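Local coordinates for protein lipocalin (Argas monolakensis, PDB 3BRN) that binds the biogenic amine serotonin inside a lipocalin beta barrel, and probably serves the soft tick as an amine-binding protein, at residues T56-G61 with I82-A87; D106-P111 with E116-S121; A123-S128 with W149-P154. All coordinates share one frame; numbering follows the deposited sequence.

Contact 1: residues T56-G61 with I82-A87; sequences TSFTYG and IEVTGA. With SRO (serotonin), chain C.
Segments 56-61 and 82-87 are next-but-one neighbours in the sheet, strands 55-64 and 81-85 both pairing with strand 67-78 between them; the CA atoms of Phe58 and Val84 are 9.7 Å apart and those of Tyr60 and Ala87 8.4 Å. The gap is bridged by side chains. Phe58 reaches over with its far ring atom, CZ, 4.0 Å from CG2 of Val84, the two side chains crossing at about a right angle. That reach depends on a first torsion of 72°, which sets CG between the backbone N and the carbonyl carbon. One face of the Phe58 ring receives the serotonin hydroxyl, atom OH lying 3.5 Å from Phe58 CD2 and offset toward the rim. Val84 CG2 meets the indole as well, at 3.8 Å from serotonin CH2, while Ile82 CG2 touches the same CH2 at 3.7 Å. Further from the ligand, the Tyr60 phenol reaches Ala87, whose CB is 3.8 Å from Tyr60 CZ. The contact is therefore chiefly apolar, which is consistent with this side of the pocket holding the hydroxyindole largely by shape and dispersion, with an aromatic face set against the hydroxyl.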
loop_
_atom_site.group_PDB
_atom_site.type_symbol
_atom_site.label_atom_id
_atom_site.label_comp_id
_atom_site.label_asym_id
_atom_site.label_seq_id
_atom_site.Cartn_x
_atom_site.Cartn_y
_atom_site.Cartn_z
ATOM N N THR A 56 -8.392 13.082 4.377
ATOM C CA THR A 56 -9.585 12.536 3.742
ATOM C C THR A 56 -9.879 11.167 4.328
ATOM O O THR A 56 -9.044 10.603 5.030
ATOM C CB THR A 56 -9.401 12.404 2.212
ATOM O OG1 THR A 56 -10.679 12.357 1.565
ATOM C CG2 THR A 56 -8.617 11.138 1.875
ATOM N N SER A 57 -11.108 10.696 4.144
ATOM C CA SER A 57 -11.482 9.350 4.572
ATOM C C SER A 57 -11.049 8.363 3.512
ATOM O O SER A 57 -11.030 8.689 2.326
ATOM C CB SER A 57 -13.010 9.239 4.729
ATOM O OG SER A 57 -13.508 10.123 5.711
ATOM N N PHE A 58 -10.764 7.129 3.928
ATOM C CA PHE A 58 -10.510 6.066 2.973
ATOM C C PHE A 58 -10.963 4.756 3.575
ATOM O O PHE A 58 -11.115 4.646 4.791
ATOM C CB PHE A 58 -9.027 5.993 2.582
ATOM C CG PHE A 58 -8.138 5.460 3.669
ATOM C CD1 PHE A 58 -7.785 6.257 4.741
ATOM C CD2 PHE A 58 -7.654 4.162 3.615
ATOM C CE1 PHE A 58 -7.031 5.758 5.767
ATOM C CE2 PHE A 58 -6.880 3.657 4.627
ATOM C CZ PHE A 58 -6.537 4.466 5.699
ATOM N N THR A 59 -11.322 3.824 2.706
ATOM C CA THR A 59 -11.760 2.499 3.131
ATOM C C THR A 59 -10.577 1.536 3.113
ATOM O O THR A 59 -9.697 1.635 2.256
ATOM C CB THR A 59 -12.864 1.968 2.209
ATOM O OG1 THR A 59 -13.949 2.909 2.169
ATOM C CG2 THR A 59 -13.382 0.600 2.689
ATOM N N TYR A 60 -10.544 0.648 4.097
ATOM C CA TYR A 60 -9.529 -0.388 4.179
ATOM C C TYR A 60 -10.167 -1.643 4.743
ATOM O O TYR A 60 -11.312 -1.617 5.229
ATOM C CB TYR A 60 -8.365 0.056 5.057
ATOM C CG TYR A 60 -8.677 0.083 6.530
ATOM C CD1 TYR A 60 -9.261 1.198 7.111
ATOM C CD2 TYR A 60 -8.338 -0.993 7.357
ATOM C CE1 TYR A 60 -9.559 1.226 8.459
ATOM C CE2 TYR A 60 -8.615 -0.962 8.715
ATOM C CZ TYR A 60 -9.233 0.155 9.258
ATOM O OH TYR A 60 -9.493 0.226 10.614
ATOM N N GLY A 61 -9.517 -2.773 4.530
ATOM C CA GLY A 61 -10.121 -4.021 4.939
ATOM C C GLY A 61 -9.227 -5.217 4.785
ATOM O O GLY A 61 -8.006 -5.106 4.691
ATOM N N ILE A 82 2.464 9.322 4.501
ATOM C CA ILE A 82 1.049 8.956 4.579
ATOM C C ILE A 82 0.737 8.709 6.050
ATOM O O ILE A 82 1.295 7.798 6.668
ATOM C CB ILE A 82 0.740 7.660 3.784
ATOM C CG1 ILE A 82 0.997 7.874 2.287
ATOM C CG2 ILE A 82 -0.724 7.201 4.007
ATOM C CD1 ILE A 82 0.981 6.579 1.476
ATOM N N GLU A 83 -0.010 9.633 6.645
ATOM C CA GLU A 83 -0.309 9.569 8.072
ATOM C C GLU A 83 -1.729 9.092 8.297
ATOM O O GLU A 83 -2.680 9.725 7.842
ATOM C CB GLU A 83 -0.115 10.941 8.721
ATOM C CG GLU A 83 -0.441 10.954 10.208
ATOM C CD GLU A 83 0.535 10.129 11.031
ATOM O OE1 GLU A 83 1.738 10.137 10.702
ATOM O OE2 GLU A 83 0.105 9.504 12.022
ATOM N N VAL A 84 -1.869 7.946 8.957
ATOM C CA VAL A 84 -3.164 7.326 9.130
ATOM C C VAL A 84 -3.615 7.436 10.588
ATOM O O VAL A 84 -2.791 7.337 11.507
ATOM C CB VAL A 84 -3.165 5.839 8.686
ATOM C CG1 VAL A 84 -4.424 5.143 9.172
ATOM C CG2 VAL A 84 -3.060 5.737 7.179
ATOM N N THR A 85 -4.863 7.867 10.764
ATOM C CA THR A 85 -5.470 8.010 12.092
ATOM C C THR A 85 -6.821 7.300 12.125
ATOM O O THR A 85 -7.624 7.428 11.198
ATOM C CB THR A 85 -5.662 9.511 12.474
ATOM O OG1 THR A 85 -6.089 10.250 11.329
ATOM C CG2 THR A 85 -4.383 10.101 12.943
ATOM N N GLY A 86 -7.047 6.490 13.151
ATOM C CA GLY A 86 -8.343 5.830 13.309
ATOM C C GLY A 86 -8.498 4.493 12.610
ATOM O O GLY A 86 -9.623 4.035 12.366
ATOM N N ALA A 87 -7.379 3.811 12.385
ATOM C CA ALA A 87 -7.395 2.517 11.719
ATOM C C ALA A 87 -6.947 1.401 12.666
ATOM O O ALA A 87 -6.667 0.279 12.236
ATOM C CB ALA A 87 -6.518 2.554 10.462
HETATM O OH SRO C . -4.759 5.380 1.989
HETATM C CZ3 SRO C . -3.625 4.656 2.263
HETATM C CH2 SRO C . -3.227 4.567 3.594
HETATM C CZ2 SRO C . -2.153 3.749 3.955
HETATM C CE2 SRO C . -1.479 3.105 2.929
HETATM N NE1 SRO C . -0.387 2.301 2.871
HETATM C CD1 SRO C . -0.174 1.927 1.587
HETATM C CG SRO C . -1.138 2.534 0.781
HETATM C CD2 SRO C . -1.939 3.287 1.636
HETATM C CE3 SRO C . -2.970 4.034 1.328
HETATM C CB SRO C . -1.241 2.420 -0.720
HETATM C CA SRO C . -0.943 3.779 -1.383
HETATM N NZ SRO C . -1.218 3.668 -2.820
#

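Contact 2: residues D106-P111 with E116-S121; sequences DVMRGP and ELWVHS. With SRO (serotonin), chain C.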
loop_
_atom_site.group_PDB
_atom_site.type_symbol
_atom_site.label_atom_id
_atom_site.label_comp_id
_atom_site.label_asym_id
_atom_site.label_seq_id
_atom_site.Cartn_x
_atom_site.Cartn_y
_atom_site.Cartn_z
ATOM N N ASP A 106 3.567 0.424 -4.950
ATOM C CA ASP A 106 4.306 1.276 -4.053
ATOM C C ASP A 106 5.225 0.428 -3.211
ATOM O O ASP A 106 4.884 -0.680 -2.885
ATOM C CB ASP A 106 3.399 1.966 -3.063
ATOM C CG ASP A 106 2.216 2.599 -3.683
ATOM O OD1 ASP A 106 2.361 3.536 -4.443
ATOM O OD2 ASP A 106 1.132 2.191 -3.337
ATOM N N VAL A 107 6.345 0.973 -2.784
ATOM C CA VAL A 107 7.106 0.367 -1.695
ATOM C C VAL A 107 7.137 1.356 -0.526
ATOM O O VAL A 107 7.507 2.506 -0.704
ATOM C CB VAL A 107 8.538 0.054 -2.146
ATOM C CG1 VAL A 107 9.368 -0.488 -0.946
ATOM C CG2 VAL A 107 8.489 -0.937 -3.321
ATOM N N MET A 108 6.773 0.884 0.664
ATOM C CA MET A 108 6.619 1.743 1.820
ATOM C C MET A 108 7.538 1.267 2.941
ATOM O O MET A 108 7.855 0.072 3.044
ATOM C CB MET A 108 5.181 1.627 2.369
ATOM C CG MET A 108 4.062 1.883 1.371
ATOM S SD MET A 108 4.148 3.490 0.591
ATOM C CE MET A 108 2.447 3.630 0.020
ATOM N N ARG A 109 7.780 2.173 3.884
ATOM C CA ARG A 109 8.164 1.763 5.234
ATOM C C ARG A 109 6.901 1.972 6.090
ATOM O O ARG A 109 6.399 3.080 6.166
ATOM C CB ARG A 109 9.305 2.627 5.774
ATOM C CG ARG A 109 9.828 2.148 7.138
ATOM C CD ARG A 109 10.975 3.032 7.656
ATOM N NE ARG A 109 12.126 2.965 6.761
ATOM C CZ ARG A 109 12.595 3.981 6.042
ATOM N NH1 ARG A 109 12.116 5.212 6.206
ATOM N NH2 ARG A 109 13.580 3.766 5.179
ATOM N N GLY A 110 6.350 0.898 6.646
ATOM C CA GLY A 110 5.131 0.976 7.472
ATOM C C GLY A 110 5.408 1.575 8.841
ATOM O O GLY A 110 6.559 1.836 9.189
ATOM N N PRO A 111 4.350 1.860 9.615
ATOM C CA PRO A 111 4.566 2.606 10.867
ATOM C C PRO A 111 5.461 1.894 11.892
ATOM O O PRO A 111 6.267 2.552 12.547
ATOM C CB PRO A 111 3.138 2.817 11.410
ATOM C CG PRO A 111 2.257 2.634 10.259
ATOM C CD PRO A 111 2.917 1.669 9.323
ATOM N N GLU A 116 7.105 -2.804 3.010
ATOM C CA GLU A 116 5.833 -3.241 2.436
ATOM C C GLU A 116 5.810 -3.034 0.938
ATOM O O GLU A 116 6.198 -1.972 0.444
ATOM C CB GLU A 116 4.682 -2.432 3.044
ATOM C CG GLU A 116 4.528 -2.644 4.555
ATOM C CD GLU A 116 3.419 -1.795 5.157
ATOM O OE1 GLU A 116 2.932 -0.866 4.467
ATOM O OE2 GLU A 116 3.108 -1.993 6.354
ATOM N N LEU A 117 5.231 -3.993 0.235
ATOM C CA LEU A 117 4.948 -3.815 -1.178
ATOM C C LEU A 117 3.436 -3.821 -1.346
ATOM O O LEU A 117 2.785 -4.812 -1.032
ATOM C CB LEU A 117 5.570 -4.966 -1.978
ATOM C CG LEU A 117 5.213 -5.054 -3.466
ATOM C CD1 LEU A 117 5.723 -3.846 -4.226
ATOM C CD2 LEU A 117 5.795 -6.341 -4.052
ATOM N N TRP A 118 2.899 -2.745 -1.878
ATOM C CA TRP A 118 1.493 -2.640 -2.158
ATOM C C TRP A 118 1.278 -2.661 -3.648
ATOM O O TRP A 118 2.014 -2.059 -4.356
ATOM C CB TRP A 118 0.919 -1.390 -1.540
ATOM C CG TRP A 118 0.909 -1.309 -0.092
ATOM C CD1 TRP A 118 1.933 -1.010 0.687
ATOM C CD2 TRP A 118 -0.193 -1.532 0.764
ATOM N NE1 TRP A 118 1.572 -1.015 1.976
ATOM C CE2 TRP A 118 0.255 -1.350 2.059
ATOM C CE3 TRP A 118 -1.516 -1.880 0.566
ATOM C CZ2 TRP A 118 -0.576 -1.463 3.145
ATOM C CZ3 TRP A 118 -2.322 -2.006 1.647
ATOM C CH2 TRP A 118 -1.866 -1.794 2.910
ATOM N N VAL A 119 0.293 -3.406 -4.123
ATOM C CA VAL A 119 0.056 -3.515 -5.567
ATOM C C VAL A 119 -1.403 -3.246 -5.914
ATOM O O VAL A 119 -2.311 -3.717 -5.229
ATOM C CB VAL A 119 0.507 -4.883 -6.141
ATOM C CG1 VAL A 119 0.437 -4.875 -7.677
ATOM C CG2 VAL A 119 1.914 -5.216 -5.683
ATOM N N HIS A 120 -1.607 -2.385 -6.912
ATOM C CA HIS A 120 -2.937 -2.011 -7.376
ATOM C C HIS A 120 -3.718 -3.227 -7.884
ATOM O O HIS A 120 -3.145 -4.124 -8.496
ATOM C CB HIS A 120 -2.812 -0.966 -8.491
ATOM C CG HIS A 120 -4.102 -0.303 -8.844
ATOM N ND1 HIS A 120 -4.869 -0.700 -9.917
ATOM C CD2 HIS A 120 -4.802 0.673 -8.219
ATOM C CE1 HIS A 120 -5.995 -0.010 -9.928
ATOM N NE2 HIS A 120 -5.979 0.830 -8.910
ATOM N N SER A 121 -5.025 -3.245 -7.628
ATOM C CA SER A 121 -5.888 -4.341 -8.080
ATOM C C SER A 121 -5.746 -4.665 -9.579
ATOM O O SER A 121 -5.806 -5.826 -9.974
ATOM C CB SER A 121 -7.347 -4.060 -7.727
ATOM O OG SER A 121 -7.687 -2.719 -8.048
HETATM O OH SRO C . -4.759 5.380 1.989
HETATM C CZ3 SRO C . -3.625 4.656 2.263
HETATM C CH2 SRO C . -3.227 4.567 3.594
HETATM C CZ2 SRO C . -2.153 3.749 3.955
HETATM C CE2 SRO C . -1.479 3.105 2.929
HETATM N NE1 SRO C . -0.387 2.301 2.871
HETATM C CD1 SRO C . -0.174 1.927 1.587
HETATM C CG SRO C . -1.138 2.534 0.781
HETATM C CD2 SRO C . -1.939 3.287 1.636
HETATM C CE3 SRO C . -2.970 4.034 1.328
HETATM C CB SRO C . -1.241 2.420 -0.720
HETATM C CA SRO C . -0.943 3.779 -1.383
HETATM N NZ SRO C . -1.218 3.668 -2.820
#
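The beta hairpin of strands 105-109 and 115-120 forms one wall of the serotonin pocket; the axes of segments 106-109 and 116-120 approach to 4.8 Å at 147°. Asp106 with Trp118 and Met108 with Glu116 are antiparallel hydrogen-bonded pairs, each joined by two backbone bonds; Val107 and Leu117 form the non-hydrogen-bonded pair between them. Val107 and Leu117 turn to the outer face, where helix 131-140 packs on both. The face bearing Asp106, Met108, Glu116 and Trp118 looks into the barrel. There the Trp118 indole lies with one face under serotonin, whose CD1 sits over its centre at 3.3 Å from Trp118 CE2. Met108, bent at its second torsion (-57°), lays CG 3.7 Å from Trp118 CD1 and turns its methyl CE to serotonin CD1 at 3.5 Å. A bond to Glu116 fixes the rotation of the indole: NE1 donates to Glu116 OE1 at 2.8 Å and 160°, in the indole plane but from above the carboxylate plane. Glu116 OE2 is hydrogen-bonded in turn to Asn114 ND2. Asp106 OD2 accepts from the serotonin amine NZ at 2.8 Å, and OD1 bonds to Ser100 OG, which would steady the carboxylate. An acidic group for the amine beside an aromatic face for the indole is the arrangement expected of an amine-binding pocket in a lipocalin barrel.

Contact 3: residues A123-S128 with W149-P154; sequences AINLQS and WQTYCP
Trp149, Ile124 and Asn125 account for nearly all the surface buried where loop 123-128 meets the C-terminal segment 149-154. Ile124 comes down on one face of the indole: its CG1 stands 3.5 Å from the centroid of the five-membered ring and 14° off the normal, a CH-pi contact, with Trp149 CE2 as the nearest atom at 3.4 Å. With CG1 anti to the backbone N (chi1 -165°), the ethyl arm is directed at the ring, and CD1 follows it to 4.0 Å from Trp149 CD2. Asn125 approaches differently, at the edge of the six-membered ring and in its plane, ND2 lying 3.4 Å from Trp149 CZ2 with the amide turned 73° against the indole. The same ND2 donates to a water at 2.9 Å, and this water donates to Thr151 O, also at 2.9 Å, so a polar bridge spans the loops beside the apolar contact. Thr151 N lies above the opposite face of the indole, toward its rim. Type I turns, Ala123 to Leu126 and Gln150 to Cys153, shape the two loops. Strand 26-32 flanks the contact through Tyr28 and Arg30, and the Cys153-Cys40 disulfide ties down the tail. This is packing of a disulfide-tethered C-terminal segment against the outside of a lipocalin barrel, an indole with the Ile124 side chain over one face and the backbone N of Thr151 toward the rim of the other.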
loop_
_atom_site.group_PDB
_atom_site.type_symbol
_atom_site.label_atom_id
_atom_site.label_comp_id
_atom_site.label_asym_id
_atom_site.label_seq_id
_atom_site.Cartn_x
_atom_site.Cartn_y
_atom_site.Cartn_z
ATOM N N ALA A 123 -3.008 -4.731 -11.217
ATOM C CA ALA A 123 -1.723 -5.356 -11.510
ATOM C C ALA A 123 -1.396 -6.539 -10.605
ATOM O O ALA A 123 -0.365 -7.175 -10.766
ATOM C CB ALA A 123 -0.590 -4.320 -11.464
ATOM N N ILE A 124 -2.302 -6.868 -9.696
ATOM C CA ILE A 124 -1.999 -7.834 -8.649
ATOM C C ILE A 124 -1.740 -9.265 -9.151
ATOM O O ILE A 124 -0.923 -9.986 -8.578
ATOM C CB ILE A 124 -3.067 -7.804 -7.537
ATOM C CG1 ILE A 124 -2.584 -8.537 -6.283
ATOM C CG2 ILE A 124 -4.400 -8.351 -8.066
ATOM C CD1 ILE A 124 -1.542 -7.790 -5.470
ATOM N N ASN A 125 -2.373 -9.654 -10.256
ATOM C CA ASN A 125 -2.193 -11.012 -10.802
ATOM C C ASN A 125 -1.025 -11.155 -11.782
ATOM O O ASN A 125 -0.844 -12.214 -12.389
ATOM C CB ASN A 125 -3.490 -11.526 -11.455
ATOM C CG ASN A 125 -4.632 -11.665 -10.461
ATOM O OD1 ASN A 125 -5.489 -10.788 -10.366
ATOM N ND2 ASN A 125 -4.593 -12.717 -9.650
ATOM N N LEU A 126 -0.218 -10.107 -11.925
ATOM C CA LEU A 126 0.936 -10.181 -12.819
ATOM C C LEU A 126 2.000 -11.108 -12.248
ATOM O O LEU A 126 1.996 -11.415 -11.054
ATOM C CB LEU A 126 1.524 -8.793 -13.112
ATOM C CG LEU A 126 0.646 -7.745 -13.808
ATOM C CD1 LEU A 126 1.498 -6.568 -14.229
ATOM C CD2 LEU A 126 -0.095 -8.314 -15.008
ATOM N N GLN A 127 2.881 -11.595 -13.114
ATOM C CA GLN A 127 3.939 -12.500 -12.681
ATOM C C GLN A 127 5.102 -11.772 -12.012
ATOM O O GLN A 127 5.858 -12.368 -11.244
ATOM C CB GLN A 127 4.433 -13.362 -13.845
ATOM C CG GLN A 127 3.376 -14.316 -14.376
ATOM C CD GLN A 127 2.650 -15.044 -13.257
ATOM O OE1 GLN A 127 3.245 -15.831 -12.519
ATOM N NE2 GLN A 127 1.357 -14.774 -13.118
ATOM N N SER A 128 5.238 -10.481 -12.295
ATOM C CA SER A 128 6.307 -9.689 -11.692
ATOM C C SER A 128 5.863 -8.242 -11.568
ATOM O O SER A 128 5.196 -7.717 -12.454
ATOM C CB SER A 128 7.589 -9.778 -12.524
ATOM O OG SER A 128 7.458 -9.047 -13.731
ATOM N N TRP A 149 -1.031 -11.308 0.111
ATOM C CA TRP A 149 -2.038 -11.526 -0.917
ATOM C C TRP A 149 -1.824 -12.901 -1.495
ATOM O O TRP A 149 -0.684 -13.358 -1.604
ATOM C CB TRP A 149 -1.903 -10.509 -2.041
ATOM C CG TRP A 149 -2.803 -10.826 -3.211
ATOM C CD1 TRP A 149 -4.144 -10.568 -3.308
ATOM C CD2 TRP A 149 -2.441 -11.522 -4.416
ATOM N NE1 TRP A 149 -4.627 -11.027 -4.517
ATOM C CE2 TRP A 149 -3.598 -11.602 -5.216
ATOM C CE3 TRP A 149 -1.245 -12.055 -4.905
ATOM C CZ2 TRP A 149 -3.583 -12.157 -6.485
ATOM C CZ3 TRP A 149 -1.246 -12.649 -6.149
ATOM C CH2 TRP A 149 -2.412 -12.722 -6.911
ATOM N N GLN A 150 -2.932 -13.594 -1.740
ATOM C CA GLN A 150 -2.929 -14.886 -2.399
ATOM C C GLN A 150 -4.002 -14.875 -3.472
ATOM O O GLN A 150 -4.940 -14.093 -3.412
ATOM C CB GLN A 150 -3.213 -16.015 -1.400
ATOM C CG GLN A 150 -2.029 -16.361 -0.527
ATOM C CD GLN A 150 -0.767 -16.556 -1.344
ATOM O OE1 GLN A 150 -0.816 -17.485 -2.290
ATOM N NE2 GLN A 150 0.202 -15.805 -1.199
ATOM N N THR A 151 -3.790 -15.662 -4.509
ATOM C CA THR A 151 -4.698 -15.714 -5.643
ATOM C C THR A 151 -6.155 -16.007 -5.259
ATOM O O THR A 151 -7.080 -15.686 -6.017
ATOM C CB THR A 151 -4.189 -16.737 -6.671
ATOM O OG1 THR A 151 -5.001 -16.681 -7.844
ATOM C CG2 THR A 151 -4.223 -18.128 -6.097
ATOM N N TYR A 152 -6.360 -16.588 -4.075
ATOM C CA TYR A 152 -7.705 -16.888 -3.572
ATOM C C TYR A 152 -8.381 -15.675 -2.941
ATOM O O TYR A 152 -9.546 -15.755 -2.547
ATOM C CB TYR A 152 -7.667 -18.029 -2.544
ATOM C CG TYR A 152 -7.074 -17.621 -1.206
ATOM C CD1 TYR A 152 -5.763 -17.948 -0.873
ATOM C CD2 TYR A 152 -7.802 -16.849 -0.309
ATOM C CE1 TYR A 152 -5.207 -17.548 0.332
ATOM C CE2 TYR A 152 -7.242 -16.411 0.889
ATOM C CZ TYR A 152 -5.946 -16.767 1.205
ATOM O OH TYR A 152 -5.395 -16.363 2.408
ATOM N N CYS A 153 -7.639 -14.580 -2.771
ATOM C CA CYS A 153 -8.216 -13.358 -2.209
ATOM C C CYS A 153 -9.366 -12.848 -3.085
ATOM O O CYS A 153 -9.222 -12.747 -4.298
ATOM C CB CYS A 153 -7.143 -12.258 -2.083
ATOM S SG CYS A 153 -5.932 -12.489 -0.736
ATOM N N PRO A 154 -10.498 -12.472 -2.469
ATOM C CA PRO A 154 -11.563 -11.908 -3.294
ATOM C C PRO A 154 -11.114 -10.616 -3.988
ATOM O O PRO A 154 -10.049 -10.078 -3.658
ATOM C CB PRO A 154 -12.685 -11.615 -2.282
ATOM C CG PRO A 154 -12.350 -12.430 -1.069
ATOM C CD PRO A 154 -10.847 -12.491 -1.039
HETATM O O HOH W 1 -6.817 -13.818 -8.165
#

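Contacts 1 and 2 share the serotonin and line different parts of its pocket: contact 1 meets the hydroxyl-bearing ring, contact 2 the pyrrole ring and the amine. Their centres are about 14 Å apart, yet they meet directly where Ile82 CD1 lies 3.6 Å from Met108 CE. Ser18 O is a further hydrogen-bond partner of the ligand. Contact 3 belongs to the barrel's exterior, with its centre about 14 Å from that of contact 2 and about 23 Å from that of contact 1. It still adjoins the hairpin, since Val119 CB packs at 3.6 Å on Ile124 CD1, although the Ile124 side chain remains about 11 Å from serotonin.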